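Local coordinates for protein yesU (Bacillus subtilis, PDB 1OQ1), which is of unknown function but folds as a galectin-like beta sandwich of the concanavalin clan, a fold consistent with, though not proof of, carbohydrate binding, at residues I200-M205 against R213-H218; V52-E57 against M79-A84; L115-F120 against V172-N177; L42-V45 against H50-F53. All coordinates share one frame; numbering follows the deposited sequence.

Contact 1 of 4, residues I200-M205 against R213-H218; sequences IGFRQM and RDFAVH. With ACY (acetic acid), chain E.
Between the two sheets of the galectin-like beta sandwich, I200 and F202 on strand 199-205 meet F215 and V217 on strand 209-222. The short segments run antiparallel at 149° with axes 11.0 Å apart, a spacing bridged by side chains rather than by backbone pairing. The main event is a T-shaped pair: the edge of F202 is directed at one face of F215, with planes at 88° and ring centroids 5.2 Å apart. Its leading atom, F202 CZ, stands off the centre of the F215 ring toward the rim and comes within 4.0 Å of F215 CD1. Beside this pair I200 adds aliphatic packing, its CG2 anti to the backbone N and meeting F215 CZ obliquely at 3.8 Å. I200 CD1 points across the gap between the sheets to V217 CG2 (4.2 Å). In this sandwich core, W67 adds another edge-to-face ring to F202, while V65 touches both I200 and F215.

R203 leaves the same strand on the other side, away from the second sheet. Its chain is extended from CG to NE, and the guanidinium edge, near the guanidinium plane, grips a bound acetic acid (probably acetate from the crystallisation liquor). Two nearly straight hydrogen bonds do this: R203 NE to its O at 3.0 Å, and R203 NH2 to its OXT at 2.6 Å with an N-H...O angle of 167°. R203 NH1 is hydrogen-bonded to G102 O and weakly to F51 O, and the selenium of selenomethionine M205 rests 3.4 Å from the acid's C.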
loop_
_atom_site.group_PDB
_atom_site.type_symbol
_atom_site.label_atom_id
_atom_site.label_comp_id
_atom_site.label_asym_id
_atom_site.label_seq_id
_atom_site.Cartn_x
_atom_site.Cartn_y
_atom_site.Cartn_z
ATOM N N ILE A 200 6.479 1.201 -4.620
ATOM C CA ILE A 200 5.262 1.299 -3.823
ATOM C C ILE A 200 4.103 0.992 -4.772
ATOM O O ILE A 200 4.068 1.493 -5.899
ATOM C CB ILE A 200 5.075 2.708 -3.236
ATOM C CG1 ILE A 200 6.157 2.968 -2.184
ATOM C CG2 ILE A 200 3.674 2.837 -2.634
ATOM C CD1 ILE A 200 6.149 4.361 -1.622
ATOM N N GLY A 201 3.167 0.165 -4.321
ATOM C CA GLY A 201 2.039 -0.198 -5.159
ATOM C C GLY A 201 0.713 -0.207 -4.423
ATOM O O GLY A 201 0.663 -0.376 -3.202
ATOM N N PHE A 202 -0.365 -0.042 -5.185
ATOM C CA PHE A 202 -1.714 -0.011 -4.643
ATOM C C PHE A 202 -2.508 -1.231 -5.078
ATOM O O PHE A 202 -2.788 -1.401 -6.266
ATOM C CB PHE A 202 -2.427 1.255 -5.123
ATOM C CG PHE A 202 -1.851 2.519 -4.560
ATOM C CD1 PHE A 202 -2.445 3.142 -3.464
ATOM C CD2 PHE A 202 -0.684 3.061 -5.089
ATOM C CE1 PHE A 202 -1.885 4.285 -2.903
ATOM C CE2 PHE A 202 -0.114 4.208 -4.534
ATOM C CZ PHE A 202 -0.717 4.818 -3.439
ATOM N N ARG A 203 -2.873 -2.078 -4.120
ATOM C CA ARG A 203 -3.654 -3.268 -4.437
ATOM C C ARG A 203 -5.093 -3.160 -3.970
ATOM O O ARG A 203 -5.395 -2.504 -2.976
ATOM C CB ARG A 203 -3.030 -4.516 -3.799
ATOM C CG ARG A 203 -3.912 -5.772 -3.897
ATOM C CD ARG A 203 -3.200 -6.987 -3.316
ATOM N NE ARG A 203 -3.936 -8.242 -3.483
ATOM C CZ ARG A 203 -4.196 -8.805 -4.662
ATOM N NH1 ARG A 203 -3.795 -8.223 -5.781
ATOM N NH2 ARG A 203 -4.827 -9.971 -4.722
ATOM N N GLN A 204 -5.988 -3.802 -4.708
ATOM C CA GLN A 204 -7.390 -3.842 -4.337
ATOM C C GLN A 204 -7.923 -5.215 -4.676
ATOM O O GLN A 204 -7.508 -5.821 -5.664
ATOM C CB GLN A 204 -8.223 -2.810 -5.105
ATOM C CG GLN A 204 -7.972 -1.363 -4.734
ATOM C CD GLN A 204 -9.056 -0.436 -5.269
ATOM O OE1 GLN A 204 -9.943 -0.858 -6.022
ATOM N NE2 GLN A 204 -8.988 0.832 -4.887
HETATM N N MSE A 205 -8.819 -5.710 -3.833
HETATM C CA MSE A 205 -9.473 -6.980 -4.092
HETATM C C MSE A 205 -10.834 -6.549 -4.611
HETATM O O MSE A 205 -11.503 -5.724 -3.984
HETATM C CB MSE A 205 -9.647 -7.797 -2.811
HETATM C CG MSE A 205 -8.391 -8.494 -2.329
HETATM SE SE MSE A 205 -8.803 -9.790 -0.951
HETATM C CE MSE A 205 -9.286 -11.294 -2.082
ATOM N N ARG A 213 -5.953 10.310 -3.822
ATOM C CA ARG A 213 -5.472 11.641 -4.181
ATOM C C ARG A 213 -4.196 12.007 -3.428
ATOM O O ARG A 213 -3.903 11.444 -2.379
ATOM C CB ARG A 213 -6.538 12.684 -3.847
ATOM C CG ARG A 213 -7.550 12.950 -4.934
ATOM C CD ARG A 213 -7.173 14.210 -5.680
ATOM N NE ARG A 213 -8.351 14.956 -6.106
ATOM C CZ ARG A 213 -8.323 16.220 -6.514
ATOM N NH1 ARG A 213 -7.172 16.878 -6.550
ATOM N NH2 ARG A 213 -9.447 16.823 -6.886
ATOM N N ASP A 214 -3.453 12.957 -3.984
ATOM C CA ASP A 214 -2.223 13.482 -3.388
ATOM C C ASP A 214 -1.284 12.475 -2.736
ATOM O O ASP A 214 -1.082 12.494 -1.520
ATOM C CB ASP A 214 -2.571 14.573 -2.367
ATOM C CG ASP A 214 -3.450 15.664 -2.956
ATOM O OD1 ASP A 214 -3.297 15.974 -4.156
ATOM O OD2 ASP A 214 -4.287 16.220 -2.214
ATOM N N PHE A 215 -0.706 11.612 -3.561
ATOM C CA PHE A 215 0.235 10.592 -3.121
ATOM C C PHE A 215 1.623 11.242 -3.057
ATOM O O PHE A 215 2.136 11.727 -4.067
ATOM C CB PHE A 215 0.203 9.439 -4.127
ATOM C CG PHE A 215 1.319 8.443 -3.975
ATOM C CD1 PHE A 215 1.659 7.931 -2.728
ATOM C CD2 PHE A 215 1.997 7.980 -5.098
ATOM C CE1 PHE A 215 2.659 6.970 -2.600
ATOM C CE2 PHE A 215 3.000 7.017 -4.985
ATOM C CZ PHE A 215 3.332 6.511 -3.728
ATOM N N ALA A 216 2.227 11.259 -1.873
ATOM C CA ALA A 216 3.540 11.885 -1.725
ATOM C C ALA A 216 4.504 11.072 -0.876
ATOM O O ALA A 216 4.086 10.280 -0.034
ATOM C CB ALA A 216 3.377 13.274 -1.125
ATOM N N VAL A 217 5.796 11.283 -1.115
ATOM C CA VAL A 217 6.855 10.605 -0.374
ATOM C C VAL A 217 7.875 11.653 0.081
ATOM O O VAL A 217 8.433 12.384 -0.737
ATOM C CB VAL A 217 7.585 9.550 -1.253
ATOM C CG1 VAL A 217 8.642 8.823 -0.431
ATOM C CG2 VAL A 217 6.587 8.557 -1.820
ATOM N N HIS A 218 8.099 11.730 1.388
ATOM C CA HIS A 218 9.060 12.672 1.957
ATOM C C HIS A 218 10.141 11.897 2.702
ATOM O O HIS A 218 9.947 10.737 3.068
ATOM C CB HIS A 218 8.371 13.615 2.955
ATOM C CG HIS A 218 7.441 14.607 2.326
ATOM N ND1 HIS A 218 7.786 15.928 2.121
ATOM C CD2 HIS A 218 6.173 14.476 1.873
ATOM C CE1 HIS A 218 6.767 16.566 1.572
ATOM N NE2 HIS A 218 5.777 15.709 1.411
HETATM C C ACY E . -5.601 -10.838 -1.551
HETATM O O ACY E . -5.107 -9.684 -1.173
HETATM O OXT ACY E . -5.833 -11.235 -2.745
HETATM C CH3 ACY E . -5.920 -11.775 -0.399
#

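Contact 2 of 4, residues V52-E57 against M79-A84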
loop_
_atom_site.group_PDB
_atom_site.type_symbol
_atom_site.label_atom_id
_atom_site.label_comp_id
_atom_site.label_asym_id
_atom_site.label_seq_id
_atom_site.Cartn_x
_atom_site.Cartn_y
_atom_site.Cartn_z
ATOM N N VAL A 52 -2.728 -5.082 -8.614
ATOM C CA VAL A 52 -1.731 -4.286 -7.912
ATOM C C VAL A 52 -1.329 -3.258 -8.970
ATOM O O VAL A 52 -0.937 -3.620 -10.079
ATOM C CB VAL A 52 -0.498 -5.092 -7.478
ATOM C CG1 VAL A 52 0.463 -4.173 -6.726
ATOM C CG2 VAL A 52 -0.916 -6.254 -6.578
ATOM N N PHE A 53 -1.460 -1.981 -8.625
ATOM C CA PHE A 53 -1.153 -0.868 -9.525
ATOM C C PHE A 53 0.100 -0.193 -8.974
ATOM O O PHE A 53 0.045 0.472 -7.944
ATOM C CB PHE A 53 -2.349 0.089 -9.525
ATOM C CG PHE A 53 -2.278 1.182 -10.553
ATOM C CD1 PHE A 53 -1.812 0.931 -11.842
ATOM C CD2 PHE A 53 -2.746 2.455 -10.246
ATOM C CE1 PHE A 53 -1.819 1.933 -12.807
ATOM C CE2 PHE A 53 -2.758 3.467 -11.207
ATOM C CZ PHE A 53 -2.294 3.203 -12.489
ATOM N N TRP A 54 1.221 -0.370 -9.668
ATOM C CA TRP A 54 2.504 0.164 -9.214
ATOM C C TRP A 54 2.975 1.514 -9.725
ATOM O O TRP A 54 2.828 1.838 -10.904
ATOM C CB TRP A 54 3.642 -0.811 -9.546
ATOM C CG TRP A 54 3.517 -2.182 -8.999
ATOM C CD1 TRP A 54 2.985 -3.275 -9.627
ATOM C CD2 TRP A 54 3.961 -2.630 -7.716
ATOM N NE1 TRP A 54 3.076 -4.377 -8.813
ATOM C CE2 TRP A 54 3.671 -4.011 -7.632
ATOM C CE3 TRP A 54 4.579 -2.000 -6.626
ATOM C CZ2 TRP A 54 3.977 -4.775 -6.499
ATOM C CZ3 TRP A 54 4.884 -2.761 -5.495
ATOM C CH2 TRP A 54 4.582 -4.135 -5.444
ATOM N N CYS A 55 3.579 2.279 -8.821
ATOM C CA CYS A 55 4.198 3.551 -9.166
ATOM C C CYS A 55 5.540 3.048 -9.719
ATOM O O CYS A 55 6.140 2.131 -9.158
ATOM C CB CYS A 55 4.412 4.389 -7.905
ATOM S SG CYS A 55 5.481 5.833 -8.118
ATOM N N PRO A 56 6.042 3.642 -10.811
ATOM C CA PRO A 56 7.315 3.160 -11.361
ATOM C C PRO A 56 8.609 3.552 -10.650
ATOM O O PRO A 56 9.656 2.950 -10.896
ATOM C CB PRO A 56 7.279 3.690 -12.789
ATOM C CG PRO A 56 6.640 5.038 -12.600
ATOM C CD PRO A 56 5.495 4.743 -11.625
ATOM N N GLU A 57 8.539 4.554 -9.781
ATOM C CA GLU A 57 9.720 5.050 -9.074
ATOM C C GLU A 57 10.245 4.180 -7.943
ATOM O O GLU A 57 9.478 3.641 -7.150
ATOM C CB GLU A 57 9.432 6.443 -8.507
ATOM C CG GLU A 57 8.909 7.424 -9.531
ATOM C CD GLU A 57 9.943 7.764 -10.577
ATOM O OE1 GLU A 57 9.549 8.137 -11.702
ATOM O OE2 GLU A 57 11.152 7.667 -10.268
HETATM N N MSE A 79 -4.728 -2.492 -0.011
HETATM C CA MSE A 79 -3.427 -2.883 0.512
HETATM C C MSE A 79 -2.306 -2.092 -0.155
HETATM O O MSE A 79 -2.297 -1.918 -1.369
HETATM C CB MSE A 79 -3.219 -4.383 0.263
HETATM C CG MSE A 79 -1.927 -4.963 0.805
HETATM SE SE MSE A 79 -1.646 -6.800 0.224
HETATM C CE MSE A 79 -3.212 -7.618 1.018
ATOM N N LEU A 80 -1.363 -1.607 0.644
ATOM C CA LEU A 80 -0.243 -0.867 0.087
ATOM C C LEU A 80 1.014 -1.721 0.149
ATOM O O LEU A 80 1.333 -2.280 1.195
ATOM C CB LEU A 80 0.014 0.426 0.868
ATOM C CG LEU A 80 1.013 1.343 0.151
ATOM C CD1 LEU A 80 0.260 2.208 -0.845
ATOM C CD2 LEU A 80 1.750 2.218 1.143
ATOM N N PHE A 81 1.703 -1.835 -0.980
ATOM C CA PHE A 81 2.959 -2.571 -1.052
ATOM C C PHE A 81 4.056 -1.504 -1.008
ATOM O O PHE A 81 3.902 -0.433 -1.598
ATOM C CB PHE A 81 3.072 -3.331 -2.381
ATOM C CG PHE A 81 2.399 -4.679 -2.384
ATOM C CD1 PHE A 81 3.105 -5.821 -2.015
ATOM C CD2 PHE A 81 1.063 -4.806 -2.756
ATOM C CE1 PHE A 81 2.486 -7.077 -2.020
ATOM C CE2 PHE A 81 0.438 -6.054 -2.764
ATOM C CZ PHE A 81 1.153 -7.191 -2.395
ATOM N N PHE A 82 5.143 -1.775 -0.291
ATOM C CA PHE A 82 6.272 -0.842 -0.248
ATOM C C PHE A 82 7.598 -1.589 -0.050
ATOM O O PHE A 82 7.601 -2.743 0.366
ATOM C CB PHE A 82 6.058 0.261 0.815
ATOM C CG PHE A 82 5.745 -0.239 2.202
ATOM C CD1 PHE A 82 6.664 -0.068 3.236
ATOM C CD2 PHE A 82 4.502 -0.793 2.500
ATOM C CE1 PHE A 82 6.351 -0.432 4.547
ATOM C CE2 PHE A 82 4.175 -1.162 3.812
ATOM C CZ PHE A 82 5.101 -0.978 4.836
ATOM N N ALA A 83 8.718 -0.940 -0.365
ATOM C CA ALA A 83 10.038 -1.576 -0.258
ATOM C C ALA A 83 10.031 -2.863 -1.092
ATOM O O ALA A 83 10.619 -3.880 -0.708
ATOM C CB ALA A 83 10.370 -1.897 1.208
ATOM N N ALA A 84 9.371 -2.805 -2.244
ATOM C CA ALA A 84 9.253 -3.965 -3.125
ATOM C C ALA A 84 10.370 -4.045 -4.163
ATOM O O ALA A 84 10.650 -3.072 -4.865
ATOM C CB ALA A 84 7.894 -3.946 -3.818
#
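The indole of W54 has V52 CG1 over one face, 3.2 Å above the plane and displaced toward the rim, while F81 and A84 approach it obliquely from across the contact. The six-membered ring of W54 and the ring of F81 lie with centroids 5.5 Å apart and planes at 50°, an oblique meeting of the two rings. The touching is done by the far rim of the indole: W54 CH2 reaches F81 CB at 3.5 Å and W54 CZ3 reaches A84 CB at 3.6 Å. V52 completes the cluster, its CG2 lying 4.1 Å from F81 CE2.

Strands 51-54 and 76-86 belong to the same antiparallel sheet but are not adjacent, since strand 199-205 runs between them. W54 spans that middle strand over G201, with W54 CE3 only 3.4 Å from G201 CA. W54 CG is anti to the carbonyl carbon (chi1 -57°), which swings the indole from its own strand toward F81. A84 follows A83 in a G1 beta bulge, where both residues face K199. Beyond the contact, the F81 ring meets those of H116 and Y107, and W54 NE1 makes a weak hydrogen bond to E28 OE1.

Contact 3 of 4, residues L115-F120 against V172-N177; sequences LHLSYF and VHFSIN
L117 and F174 are brought together by matching first torsions, each CG lying anti to the backbone N (chi1 -155° for L117, -179° for F174), an orientation that carries the L117 fork over one face of the F174 ring. L117 CD1 makes a CH-pi contact, 3.9 Å from the F174 centroid and 27° off the ring normal. The displacement is toward the substituted end of the ring, as the 3.5 Å separation of L117 CD1 and F174 CG indicates. The other branch is set further along the ring, with L117 CD2 3.8 Å from F174 CE2.

To one side along the strands, L115 and V172 pass in opposite directions and meet at L115 CD1 and V172 CG2 (4.1 Å). To the other, Y119 CB lies obliquely 4.4 Å from F174 CZ, while the Y119 hydroxyl oxygen accepts a hydrogen bond from W67 NE1 and the ring packs edge-to-face with F69.

The axes of the two short strands approach to 10.5 Å and run roughly parallel, in facing sheets of the sandwich. Strand 112-122 is flanked by strands 76-86 and 132-138, and strand 171-176 by strands 161-168 and 179-185, from which W184 touches L115 and I181 touches F174.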
loop_
_atom_site.group_PDB
_atom_site.type_symbol
_atom_site.label_atom_id
_atom_site.label_comp_id
_atom_site.label_asym_id
_atom_site.label_seq_id
_atom_site.Cartn_x
_atom_site.Cartn_y
_atom_site.Cartn_z
ATOM N N LEU A 115 6.979 -5.350 1.795
ATOM C CA LEU A 115 6.163 -5.207 2.983
ATOM C C LEU A 115 4.801 -4.828 2.408
ATOM O O LEU A 115 4.728 -4.109 1.410
ATOM C CB LEU A 115 6.702 -4.083 3.875
ATOM C CG LEU A 115 7.977 -4.440 4.648
ATOM C CD1 LEU A 115 8.634 -3.189 5.211
ATOM C CD2 LEU A 115 7.617 -5.413 5.758
ATOM N N HIS A 116 3.723 -5.348 2.987
ATOM C CA HIS A 116 2.391 -4.999 2.502
ATOM C C HIS A 116 1.438 -4.811 3.666
ATOM O O HIS A 116 1.326 -5.665 4.549
ATOM C CB HIS A 116 1.836 -6.021 1.484
ATOM C CG HIS A 116 2.255 -7.442 1.715
ATOM N ND1 HIS A 116 1.358 -8.490 1.673
ATOM C CD2 HIS A 116 3.476 -8.002 1.885
ATOM C CE1 HIS A 116 2.011 -9.632 1.802
ATOM N NE2 HIS A 116 3.297 -9.363 1.932
ATOM N N LEU A 117 0.769 -3.666 3.663
ATOM C CA LEU A 117 -0.148 -3.303 4.729
ATOM C C LEU A 117 -1.571 -3.193 4.206
ATOM O O LEU A 117 -1.874 -2.337 3.376
ATOM C CB LEU A 117 0.301 -1.974 5.340
ATOM C CG LEU A 117 -0.097 -1.648 6.784
ATOM C CD1 LEU A 117 0.642 -0.398 7.229
ATOM C CD2 LEU A 117 -1.594 -1.463 6.895
ATOM N N SER A 118 -2.439 -4.069 4.696
ATOM C CA SER A 118 -3.829 -4.064 4.271
ATOM C C SER A 118 -4.678 -3.219 5.205
ATOM O O SER A 118 -4.473 -3.210 6.423
ATOM C CB SER A 118 -4.368 -5.495 4.230
ATOM O OG SER A 118 -4.131 -6.147 5.465
ATOM N N TYR A 119 -5.622 -2.493 4.618
ATOM C CA TYR A 119 -6.533 -1.647 5.375
ATOM C C TYR A 119 -7.891 -1.702 4.679
ATOM O O TYR A 119 -7.980 -2.065 3.509
ATOM C CB TYR A 119 -5.987 -0.217 5.467
ATOM C CG TYR A 119 -5.747 0.468 4.143
ATOM C CD1 TYR A 119 -6.714 1.306 3.587
ATOM C CD2 TYR A 119 -4.534 0.319 3.470
ATOM C CE1 TYR A 119 -6.479 1.987 2.400
ATOM C CE2 TYR A 119 -4.286 0.997 2.280
ATOM C CZ TYR A 119 -5.261 1.831 1.752
ATOM O OH TYR A 119 -5.004 2.523 0.593
ATOM N N PHE A 120 -8.946 -1.337 5.396
ATOM C CA PHE A 120 -10.300 -1.461 4.864
ATOM C C PHE A 120 -10.427 -2.904 4.368
ATOM O O PHE A 120 -10.739 -3.162 3.202
ATOM C CB PHE A 120 -10.573 -0.500 3.704
ATOM C CG PHE A 120 -12.044 -0.357 3.384
ATOM C CD1 PHE A 120 -12.864 0.450 4.169
ATOM C CD2 PHE A 120 -12.620 -1.081 2.346
ATOM C CE1 PHE A 120 -14.239 0.534 3.929
ATOM C CE2 PHE A 120 -13.997 -1.008 2.094
ATOM C CZ PHE A 120 -14.808 -0.198 2.889
ATOM N N VAL A 172 8.488 0.476 11.102
ATOM C CA VAL A 172 7.294 0.783 10.307
ATOM C C VAL A 172 6.215 1.318 11.251
ATOM O O VAL A 172 5.983 0.751 12.321
ATOM C CB VAL A 172 6.715 -0.469 9.605
ATOM C CG1 VAL A 172 5.430 -0.102 8.854
ATOM C CG2 VAL A 172 7.743 -1.046 8.634
ATOM N N HIS A 173 5.566 2.412 10.860
ATOM C CA HIS A 173 4.494 3.006 11.659
ATOM C C HIS A 173 3.390 3.451 10.707
ATOM O O HIS A 173 3.668 4.000 9.644
ATOM C CB HIS A 173 5.013 4.202 12.463
ATOM C CG HIS A 173 3.992 4.816 13.371
ATOM N ND1 HIS A 173 3.002 5.660 12.916
ATOM C CD2 HIS A 173 3.826 4.733 14.712
ATOM C CE1 HIS A 173 2.275 6.076 13.938
ATOM N NE2 HIS A 173 2.754 5.529 15.039
ATOM N N PHE A 174 2.144 3.207 11.095
ATOM C CA PHE A 174 0.995 3.544 10.268
ATOM C C PHE A 174 -0.063 4.294 11.069
ATOM O O PHE A 174 -0.406 3.893 12.180
ATOM C CB PHE A 174 0.408 2.240 9.706
ATOM C CG PHE A 174 -0.781 2.426 8.807
ATOM C CD1 PHE A 174 -0.722 3.273 7.709
ATOM C CD2 PHE A 174 -1.942 1.688 9.023
ATOM C CE1 PHE A 174 -1.805 3.379 6.831
ATOM C CE2 PHE A 174 -3.031 1.786 8.152
ATOM C CZ PHE A 174 -2.960 2.630 7.057
ATOM N N SER A 175 -0.578 5.377 10.498
ATOM C CA SER A 175 -1.613 6.164 11.157
ATOM C C SER A 175 -2.675 6.595 10.156
ATOM O O SER A 175 -2.418 6.651 8.954
ATOM C CB SER A 175 -1.005 7.402 11.829
ATOM O OG SER A 175 -0.478 8.307 10.874
ATOM N N ILE A 176 -3.871 6.871 10.668
ATOM C CA ILE A 176 -4.998 7.328 9.858
ATOM C C ILE A 176 -5.570 8.548 10.571
ATOM O O ILE A 176 -5.956 8.470 11.739
ATOM C CB ILE A 176 -6.092 6.239 9.743
ATOM C CG1 ILE A 176 -5.539 5.030 8.979
ATOM C CG2 ILE A 176 -7.322 6.809 9.039
ATOM C CD1 ILE A 176 -6.480 3.830 8.945
ATOM N N ASN A 177 -5.631 9.670 9.861
ATOM C CA ASN A 177 -6.118 10.919 10.431
ATOM C C ASN A 177 -5.332 11.231 11.707
ATOM O O ASN A 177 -5.871 11.782 12.663
ATOM C CB ASN A 177 -7.629 10.837 10.715
ATOM C CG ASN A 177 -8.468 11.021 9.452
ATOM O OD1 ASN A 177 -7.943 10.976 8.342
ATOM N ND2 ASN A 177 -9.770 11.226 9.620
#

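Contact 4 of 4, residues L42-V45 against H50-F53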
loop_
_atom_site.group_PDB
_atom_site.type_symbol
_atom_site.label_atom_id
_atom_site.label_comp_id
_atom_site.label_asym_id
_atom_site.label_seq_id
_atom_site.Cartn_x
_atom_site.Cartn_y
_atom_site.Cartn_z
ATOM N N LEU A 42 -10.358 3.846 -8.618
ATOM C CA LEU A 42 -9.921 2.496 -8.960
ATOM C C LEU A 42 -11.060 1.513 -8.711
ATOM O O LEU A 42 -11.626 1.466 -7.614
ATOM C CB LEU A 42 -8.692 2.087 -8.134
ATOM C CG LEU A 42 -7.367 2.782 -8.471
ATOM C CD1 LEU A 42 -6.258 2.224 -7.583
ATOM C CD2 LEU A 42 -7.026 2.569 -9.942
ATOM N N SER A 43 -11.410 0.750 -9.743
ATOM C CA SER A 43 -12.473 -0.255 -9.649
ATOM C C SER A 43 -11.998 -1.527 -10.344
ATOM O O SER A 43 -10.819 -1.646 -10.670
ATOM C CB SER A 43 -13.771 0.257 -10.288
ATOM O OG SER A 43 -13.569 0.632 -11.635
ATOM N N HIS A 44 -12.908 -2.467 -10.590
ATOM C CA HIS A 44 -12.522 -3.736 -11.204
ATOM C C HIS A 44 -13.386 -4.125 -12.402
ATOM O O HIS A 44 -14.577 -3.816 -12.444
ATOM C CB HIS A 44 -12.576 -4.828 -10.135
ATOM C CG HIS A 44 -11.749 -4.519 -8.923
ATOM N ND1 HIS A 44 -10.489 -5.044 -8.730
ATOM C CD2 HIS A 44 -11.989 -3.716 -7.860
ATOM C CE1 HIS A 44 -9.988 -4.577 -7.598
ATOM N NE2 HIS A 44 -10.878 -3.767 -7.051
ATOM N N VAL A 45 -12.785 -4.807 -13.373
ATOM C CA VAL A 45 -13.526 -5.218 -14.560
ATOM C C VAL A 45 -14.432 -6.417 -14.274
ATOM O O VAL A 45 -15.417 -6.633 -14.980
ATOM C CB VAL A 45 -12.573 -5.544 -15.742
ATOM C CG1 VAL A 45 -11.766 -4.300 -16.109
ATOM C CG2 VAL A 45 -11.649 -6.698 -15.383
ATOM N N HIS A 50 -8.726 -9.030 -9.039
ATOM C CA HIS A 50 -7.815 -8.377 -8.102
ATOM C C HIS A 50 -6.592 -7.832 -8.838
ATOM O O HIS A 50 -6.194 -8.367 -9.879
ATOM C CB HIS A 50 -7.399 -9.378 -7.022
ATOM C CG HIS A 50 -8.550 -10.151 -6.451
ATOM N ND1 HIS A 50 -9.746 -9.560 -6.112
ATOM C CD2 HIS A 50 -8.689 -11.469 -6.171
ATOM C CE1 HIS A 50 -10.576 -10.479 -5.650
ATOM N NE2 HIS A 50 -9.958 -11.647 -5.675
ATOM N N PHE A 51 -5.983 -6.778 -8.303
ATOM C CA PHE A 51 -4.831 -6.187 -8.974
ATOM C C PHE A 51 -3.860 -5.477 -8.044
ATOM O O PHE A 51 -4.120 -5.309 -6.858
ATOM C CB PHE A 51 -5.319 -5.166 -10.013
ATOM C CG PHE A 51 -5.906 -3.904 -9.409
ATOM C CD1 PHE A 51 -5.085 -2.941 -8.819
ATOM C CD2 PHE A 51 -7.278 -3.686 -9.423
ATOM C CE1 PHE A 51 -5.625 -1.779 -8.252
ATOM C CE2 PHE A 51 -7.828 -2.525 -8.856
ATOM C CZ PHE A 51 -6.995 -1.572 -8.270
ATOM N N VAL A 52 -2.728 -5.082 -8.614
ATOM C CA VAL A 52 -1.731 -4.286 -7.912
ATOM C C VAL A 52 -1.329 -3.258 -8.970
ATOM O O VAL A 52 -0.937 -3.620 -10.079
ATOM C CB VAL A 52 -0.498 -5.092 -7.478
ATOM C CG1 VAL A 52 0.463 -4.173 -6.726
ATOM C CG2 VAL A 52 -0.916 -6.254 -6.578
ATOM N N PHE A 53 -1.460 -1.981 -8.625
ATOM C CA PHE A 53 -1.153 -0.868 -9.525
ATOM C C PHE A 53 0.100 -0.193 -8.974
ATOM O O PHE A 53 0.045 0.472 -7.944
ATOM C CB PHE A 53 -2.349 0.089 -9.525
ATOM C CG PHE A 53 -2.278 1.182 -10.553
ATOM C CD1 PHE A 53 -1.812 0.931 -11.842
ATOM C CD2 PHE A 53 -2.746 2.455 -10.246
ATOM C CE1 PHE A 53 -1.819 1.933 -12.807
ATOM C CE2 PHE A 53 -2.758 3.467 -11.207
ATOM C CZ PHE A 53 -2.294 3.203 -12.489
#
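L42 and H44 face F51 across a beta arch: strand 40-44 belongs to one sheet of the sandwich, strand 51-54 to the other, and the chain turns between them. The short axes are 9.9 Å apart and run at 154°.

Apolar contacts come first. L42 CD1 sits at the edge of the F51 ring, near its plane and 3.9 Å from F51 CZ, while the other branch, L42 CD2, is 4.3 Å from F53 CD2. One fork thus touches two aromatic rings.

The aromatic pair is H44 with F51, inclined at 34° with centroids 4.9 Å apart, too oblique for a stack. Its closest atoms, H44 CE1 and F51 CE2, are 3.2 Å apart, which is tight. F51 CG stands between the backbone N and the carbonyl carbon (chi1 71°), the crowded position, and the ring is thereby directed toward strand 40-44. S43 O approaches this ring obliquely, 3.6 Å from F51 CE2.

Polar partners hold the histidines from outside the pair of segments. H50 ND1 is hydrogen-bonded to A206 N, and nearest atoms of the H50 side chain and the bound acetic acid (probably from the crystallisation liquor) are about 4 Å apart. H44 ND1 is hydrogen-bonded to A49 O within the turn.

How the contacts relate
Contacts 1 and 3 are fully buried and join the two facing sheets, one through an edge-to-face ring pair and the other through a methyl over a ring. Contact 4 bridges the sheets too, beside the turn joining its strands, but is only partly buried, about 13 Å from the centre of the chain, and adds histidines to the apolar mix. Contact 2 is buried but works within a single sheet, on the side away from the second one. Strand 199-205 ties contacts 1, 2 and 4: F202 O to F53 N and R203 N to M79 O, each 2.8 Å, are probable hydrogen bonds. Contacts 2 and 4 share V52 and F53, while strand 76-86 pairs with strand 112-122 of contact 3.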